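Local coordinates for hypothetical protein yibA (Escherichia coli, PDB 1OYZ) that is of unknown function but has an all-helical fold with HEAT-like repeats and may have oxidoreductase activity, at residues 56-59 with 60-63; 83-86 with 87-90; 120-123 with 124-127. All coordinates share one frame; numbering follows the deposited sequence.

Interaction 1: residues 56-59 with 60-63; sequences VRLA and IEFC
Phe62 N gives the shortest sound hydrogen bond of this helical stretch, 2.8 Å to Leu58 O, with an N-H...O angle of 166°. Three more i to i+4 bonds of the alpha helix run alongside it: Ile60 N to Val56 O, Glu61 N to Arg57 O and Cys63 N to Ala59 O. They tie each residue to the one a turn further on.

The side chains pair with the same spacing. Leu58 CD1 lies over one face of the Phe62 ring, 3.6 Å from the ring centroid. This is a CH-pi contact, with the methyl carbon 18° off the ring normal and nearer CE1 than the far side of the ring. Leu58 CG stands anti to the backbone N (chi1 -170°), and this sends its methyls up the helix to the ring. Leu58 CD2 is 3.8 Å from Phe62 CE1, so both methyls approach the same part of the ring.

On the exposed side, Arg57 NH2 makes a salt bridge with Glu61 OE1 at 3.3 Å. The two side chains run side by side, but guanidinium and carboxylate planes are 84° apart. The pairing is therefore not a flat two-pronged one.

Val56 CG1 meets Ile60 CD1 at 3.8 Å on another side of the helix.

Helix 53-63 packs by Ala59, Phe62 and Cys63 on helix 68-80. Ile60 and Cys63 reach helix 88-101, while Leu58 and Phe62 touch Leu32.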
loop_
_atom_site.group_PDB
_atom_site.type_symbol
_atom_site.label_atom_id
_atom_site.label_comp_id
_atom_site.label_asym_id
_atom_site.label_seq_id
_atom_site.Cartn_x
_atom_site.Cartn_y
_atom_site.Cartn_z
ATOM N N VAL A 56 -17.214 20.442 2.091
ATOM C CA VAL A 56 -16.062 20.490 2.994
ATOM C C VAL A 56 -16.511 20.722 4.448
ATOM O O VAL A 56 -16.119 19.978 5.374
ATOM C CB VAL A 56 -15.098 21.621 2.599
ATOM C CG1 VAL A 56 -13.943 21.715 3.615
ATOM C CG2 VAL A 56 -14.576 21.381 1.182
ATOM N N ARG A 57 -17.343 21.745 4.658
ATOM C CA ARG A 57 -17.817 22.055 6.013
ATOM C C ARG A 57 -18.531 20.882 6.671
ATOM O O ARG A 57 -18.253 20.530 7.808
ATOM C CB ARG A 57 -18.734 23.287 6.007
ATOM C CG ARG A 57 -17.977 24.603 5.843
ATOM C CD ARG A 57 -18.894 25.839 5.930
ATOM N NE ARG A 57 -19.563 25.966 7.233
ATOM C CZ ARG A 57 -20.671 25.313 7.604
ATOM N NH1 ARG A 57 -21.269 24.468 6.766
ATOM N NH2 ARG A 57 -21.180 25.497 8.826
ATOM N N LEU A 58 -19.453 20.279 5.947
ATOM C CA LEU A 58 -20.189 19.160 6.472
ATOM C C LEU A 58 -19.221 18.025 6.844
ATOM O O LEU A 58 -19.400 17.355 7.860
ATOM C CB LEU A 58 -21.190 18.704 5.420
ATOM C CG LEU A 58 -22.274 17.686 5.770
ATOM C CD1 LEU A 58 -21.662 16.287 5.862
ATOM C CD2 LEU A 58 -22.969 18.099 7.087
ATOM N N ALA A 59 -18.200 17.809 6.017
ATOM C CA ALA A 59 -17.227 16.745 6.292
ATOM C C ALA A 59 -16.485 17.020 7.607
ATOM O O ALA A 59 -16.297 16.120 8.442
ATOM C CB ALA A 59 -16.233 16.624 5.127
ATOM N N ILE A 60 -16.079 18.273 7.779
ATOM C CA ILE A 60 -15.405 18.716 8.986
ATOM C C ILE A 60 -16.340 18.481 10.175
ATOM O O ILE A 60 -15.968 17.799 11.131
ATOM C CB ILE A 60 -15.026 20.196 8.870
ATOM C CG1 ILE A 60 -13.840 20.322 7.908
ATOM C CG2 ILE A 60 -14.732 20.799 10.277
ATOM C CD1 ILE A 60 -13.578 21.746 7.423
ATOM N N GLU A 61 -17.567 18.983 10.109
ATOM C CA GLU A 61 -18.473 18.751 11.232
ATOM C C GLU A 61 -18.609 17.256 11.524
ATOM O O GLU A 61 -18.545 16.840 12.695
ATOM C CB GLU A 61 -19.852 19.327 10.959
ATOM C CG GLU A 61 -19.846 20.802 10.711
ATOM C CD GLU A 61 -21.237 21.322 10.445
ATOM O OE1 GLU A 61 -21.363 22.520 10.121
ATOM O OE2 GLU A 61 -22.207 20.533 10.568
ATOM N N PHE A 62 -18.805 16.451 10.479
ATOM C CA PHE A 62 -18.920 15.003 10.660
ATOM C C PHE A 62 -17.711 14.477 11.412
ATOM O O PHE A 62 -17.807 13.487 12.127
ATOM C CB PHE A 62 -19.001 14.266 9.317
ATOM C CG PHE A 62 -20.402 14.005 8.856
ATOM C CD1 PHE A 62 -21.418 14.917 9.138
ATOM C CD2 PHE A 62 -20.710 12.865 8.129
ATOM C CE1 PHE A 62 -22.717 14.696 8.706
ATOM C CE2 PHE A 62 -22.008 12.632 7.687
ATOM C CZ PHE A 62 -23.016 13.552 7.978
ATOM N N CYS A 63 -16.575 15.137 11.229
ATOM C CA CYS A 63 -15.367 14.716 11.905
ATOM C C CYS A 63 -15.511 14.764 13.419
ATOM O O CYS A 63 -14.787 14.073 14.126
ATOM C CB CYS A 63 -14.183 15.563 11.450
ATOM S SG CYS A 63 -13.485 14.907 9.918
#

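Interaction 2: residues 83-86 with 87-90; sequences ICKK and CEDN
Cys84 O takes two backbone N-H groups at the start of helix 88-101. The sounder bond comes from Cys87 N at 3.2 Å, with a nearly straight N-H...O angle of 164°. Glu88 N gives a second, weak bond to the same oxygen. The Cys87 bond closes a tight turn at the helix start, with Cys87 at the N-cap position; the weak one adds little.

A water spans the next step. It accepts from Asn90 N at 3.0 Å and donates weakly to Lys86 O. It thus joins the loop to a backbone N-H of the first turn.

Farther out, Cys84 SG touches Cys87 CB at 3.4 Å. The Lys85 side chain runs alongside that of Glu88. Their charged ends, Lys85 NZ and Glu88 OE2, stay 5.6 Å apart, so any attraction is probably weak.

The main apolar contact is Ile83 CD1 against the stem of Glu88, 3.5 Å from Glu88 CG. The two side chains cross at about a right angle. Ile83 CG1 sits between backbone N and carbonyl carbon (chi1 59°), which turns CD1 onto Glu88. With an alanine here the CD1 methyl is gone, and the Glu88 stem is likely to be freer to turn.

The loop follows helix 68-80. Glu88 goes on to touch Asn122 and Tyr125, beyond helix 105-121.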
loop_
_atom_site.group_PDB
_atom_site.type_symbol
_atom_site.label_atom_id
_atom_site.label_comp_id
_atom_site.label_asym_id
_atom_site.label_seq_id
_atom_site.Cartn_x
_atom_site.Cartn_y
_atom_site.Cartn_z
ATOM N N ILE A 83 -9.891 21.734 -1.466
ATOM C CA ILE A 83 -10.080 22.700 -0.390
ATOM C C ILE A 83 -9.236 23.934 -0.615
ATOM O O ILE A 83 -8.089 23.849 -1.052
ATOM C CB ILE A 83 -9.678 22.131 0.993
ATOM C CG1 ILE A 83 -8.216 21.714 0.968
ATOM C CG2 ILE A 83 -10.596 20.956 1.376
ATOM C CD1 ILE A 83 -7.746 21.056 2.245
ATOM N N CYS A 84 -9.810 25.081 -0.297
ATOM C CA CYS A 84 -9.112 26.336 -0.450
ATOM C C CYS A 84 -7.769 26.293 0.257
ATOM O O CYS A 84 -7.532 25.483 1.164
ATOM C CB CYS A 84 -9.961 27.452 0.122
ATOM S SG CYS A 84 -10.714 26.931 1.665
ATOM N N LYS A 85 -6.895 27.186 -0.171
ATOM C CA LYS A 85 -5.558 27.275 0.377
ATOM C C LYS A 85 -5.589 27.730 1.832
ATOM O O LYS A 85 -4.648 27.489 2.576
ATOM C CB LYS A 85 -4.734 28.263 -0.447
ATOM C CG LYS A 85 -3.296 27.838 -0.655
ATOM C CD LYS A 85 -3.213 26.790 -1.748
ATOM C CE LYS A 85 -3.592 27.400 -3.095
ATOM N NZ LYS A 85 -3.716 26.380 -4.181
ATOM N N LYS A 86 -6.675 28.376 2.235
ATOM C CA LYS A 86 -6.764 28.873 3.594
ATOM C C LYS A 86 -7.421 27.943 4.583
ATOM O O LYS A 86 -7.639 28.303 5.738
ATOM C CB LYS A 86 -7.468 30.228 3.616
ATOM C CG LYS A 86 -6.491 31.369 3.855
ATOM C CD LYS A 86 -5.347 31.322 2.832
ATOM C CE LYS A 86 -4.159 32.177 3.246
ATOM N NZ LYS A 86 -3.076 32.102 2.224
ATOM N N CYS A 87 -7.743 26.744 4.131
ATOM C CA CYS A 87 -8.366 25.776 5.008
ATOM C C CYS A 87 -7.566 24.499 4.992
ATOM O O CYS A 87 -7.776 23.636 5.824
ATOM C CB CYS A 87 -9.800 25.481 4.561
ATOM S SG CYS A 87 -11.042 26.715 5.014
ATOM N N GLU A 88 -6.651 24.389 4.041
ATOM C CA GLU A 88 -5.835 23.190 3.888
ATOM C C GLU A 88 -5.094 22.775 5.169
ATOM O O GLU A 88 -5.185 21.628 5.596
ATOM C CB GLU A 88 -4.845 23.385 2.731
ATOM C CG GLU A 88 -4.431 22.081 2.056
ATOM C CD GLU A 88 -3.414 22.255 0.917
ATOM O OE1 GLU A 88 -2.892 21.221 0.451
ATOM O OE2 GLU A 88 -3.138 23.399 0.484
ATOM N N ASP A 89 -4.368 23.700 5.789
ATOM C CA ASP A 89 -3.655 23.365 7.015
ATOM C C ASP A 89 -4.595 22.878 8.108
ATOM O O ASP A 89 -4.303 21.888 8.781
ATOM C CB ASP A 89 -2.853 24.564 7.529
ATOM C CG ASP A 89 -1.572 24.795 6.734
ATOM O OD1 ASP A 89 -1.007 23.822 6.185
ATOM O OD2 ASP A 89 -1.111 25.949 6.680
ATOM N N ASN A 90 -5.722 23.568 8.283
ATOM C CA ASN A 90 -6.686 23.181 9.306
ATOM C C ASN A 90 -7.246 21.776 9.046
ATOM O O ASN A 90 -7.440 21.000 9.980
ATOM C CB ASN A 90 -7.840 24.193 9.395
ATOM C CG ASN A 90 -7.388 25.573 9.918
ATOM O OD1 ASN A 90 -8.215 26.394 10.347
ATOM N ND2 ASN A 90 -6.074 25.832 9.876
HETATM O O HOH W 1 -5.975 26.391 7.187
#

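Interaction 3: residues 120-123 with 124-127; sequences KKNP and IYSP
Ser126 holds Pro123 O with two groups, and this is the close-knit part of the contact. Ser126 OG donates to it at 2.8 Å, in the carbonyl plane and on a lone pair. Ser126 N donates to it at 2.9 Å, from above that plane. The two donors thus come to one oxygen from different directions. Ser126 OG is anti to its own carbonyl carbon (chi1 -56°), which swings the hydroxyl back to Pro123. Both bonds fix the 3-10 turn of residues 123-125 to the first residue of helix 126-136. Ser126 is buried. The OG bond gives its hydroxyl a partner inside the fold, and the N bond does so for the backbone N-H.

Tyr125 is buried too. Tyr125 CD2 comes to 3.2 Å from Asn122 O, which lies obliquely to the ring. Ile124 CG1 lies 3.7 Å above the ring plane, over the ring centre. The polar end of Tyr125 turns elsewhere, to Asp89. Its ring also stacks with Phe92.

The other side is turned more to solvent. Pro123 and Ile124 are exposed. The Ile124 side chain lies obliquely against that of Asn122, and Ile124 CG1 comes 3.7 Å from Asn122 CG. This is plain van der Waals contact, with no polar bond from the isoleucine.

The turn joins helix 105-121 to helix 126-136, and the all-helical fold is consistent with HEAT repeats. Asn122, Ile124 and Tyr125 lean on helix 88-101, at Glu88 and Asp89. Ser126 touches Ile155 in a later loop.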
loop_
_atom_site.group_PDB
_atom_site.type_symbol
_atom_site.label_atom_id
_atom_site.label_comp_id
_atom_site.label_asym_id
_atom_site.label_seq_id
_atom_site.Cartn_x
_atom_site.Cartn_y
_atom_site.Cartn_z
ATOM N N LYS A 120 0.483 13.866 -0.645
ATOM C CA LYS A 120 0.866 13.685 -2.024
ATOM C C LYS A 120 0.534 14.952 -2.822
ATOM O O LYS A 120 1.351 15.411 -3.621
ATOM C CB LYS A 120 0.157 12.477 -2.609
ATOM C CG LYS A 120 0.804 11.981 -3.869
ATOM C CD LYS A 120 0.149 10.697 -4.329
ATOM C CE LYS A 120 0.895 10.094 -5.507
ATOM N NZ LYS A 120 0.273 8.794 -5.899
ATOM N N LYS A 121 -0.645 15.529 -2.594
ATOM C CA LYS A 121 -1.017 16.742 -3.311
ATOM C C LYS A 121 -0.251 17.988 -2.822
ATOM O O LYS A 121 -0.183 19.001 -3.516
ATOM C CB LYS A 121 -2.527 17.019 -3.194
ATOM C CG LYS A 121 -3.452 15.901 -3.705
ATOM C CD LYS A 121 -4.790 16.480 -4.189
ATOM C CE LYS A 121 -6.015 15.737 -3.640
ATOM N NZ LYS A 121 -6.106 15.777 -2.146
ATOM N N ASN A 122 0.320 17.923 -1.624
ATOM C CA ASN A 122 1.039 19.068 -1.102
ATOM C C ASN A 122 2.018 18.555 -0.058
ATOM O O ASN A 122 1.695 18.430 1.128
ATOM C CB ASN A 122 0.058 20.085 -0.506
ATOM C CG ASN A 122 0.729 21.403 -0.144
ATOM O OD1 ASN A 122 0.086 22.325 0.370
ATOM N ND2 ASN A 122 2.029 21.498 -0.407
ATOM N N PRO A 123 3.237 18.236 -0.508
ATOM C CA PRO A 123 4.370 17.719 0.259
ATOM C C PRO A 123 4.779 18.530 1.494
ATOM O O PRO A 123 5.557 18.053 2.308
ATOM C CB PRO A 123 5.478 17.669 -0.784
ATOM C CG PRO A 123 4.737 17.393 -2.034
ATOM C CD PRO A 123 3.572 18.314 -1.943
ATOM N N ILE A 124 4.293 19.756 1.643
ATOM C CA ILE A 124 4.686 20.518 2.817
ATOM C C ILE A 124 4.363 19.754 4.104
ATOM O O ILE A 124 4.939 20.034 5.160
ATOM C CB ILE A 124 3.978 21.889 2.900
ATOM C CG1 ILE A 124 2.460 21.689 3.076
ATOM C CG2 ILE A 124 4.323 22.730 1.671
ATOM C CD1 ILE A 124 1.680 22.971 3.413
ATOM N N TYR A 125 3.440 18.799 4.007
ATOM C CA TYR A 125 3.006 18.006 5.154
ATOM C C TYR A 125 3.849 16.766 5.480
ATOM O O TYR A 125 3.603 16.096 6.483
ATOM C CB TYR A 125 1.532 17.592 4.952
ATOM C CG TYR A 125 0.570 18.763 4.803
ATOM C CD1 TYR A 125 0.471 19.740 5.799
ATOM C CD2 TYR A 125 -0.220 18.915 3.648
ATOM C CE1 TYR A 125 -0.381 20.844 5.653
ATOM C CE2 TYR A 125 -1.078 20.024 3.494
ATOM C CZ TYR A 125 -1.147 20.981 4.506
ATOM O OH TYR A 125 -1.976 22.077 4.393
ATOM N N SER A 126 4.851 16.483 4.650
ATOM C CA SER A 126 5.707 15.307 4.818
ATOM C C SER A 126 6.321 15.160 6.202
ATOM O O SER A 126 6.157 14.128 6.849
ATOM C CB SER A 126 6.793 15.304 3.753
ATOM O OG SER A 126 6.174 15.369 2.476
ATOM N N PRO A 127 7.032 16.187 6.668
ATOM C CA PRO A 127 7.644 16.128 8.001
ATOM C C PRO A 127 6.608 15.635 9.025
ATOM O O PRO A 127 6.878 14.727 9.809
ATOM C CB PRO A 127 8.066 17.583 8.252
ATOM C CG PRO A 127 8.414 18.073 6.866
ATOM C CD PRO A 127 7.293 17.488 6.017
#

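In the fold
The three contacts follow one another along the chain and form a row. Interaction 1 touches interaction 2 through Val56 CG2 and Ile83 CG2, 4.0 Å apart, with centres about 13 Å apart. Interaction 2 meets interaction 3 at a similar centre spacing of about 13 Å. There the link is polar: Asp89 OD1 and Tyr125 OH lie 2.7 Å apart, a probable hydrogen bond. Interactions 1 and 3 do not touch; their nearest atoms are about 11 Å apart. Interaction 2 therefore bridges the other two. Such helix-to-helix succession is consistent with a HEAT-like superhelix.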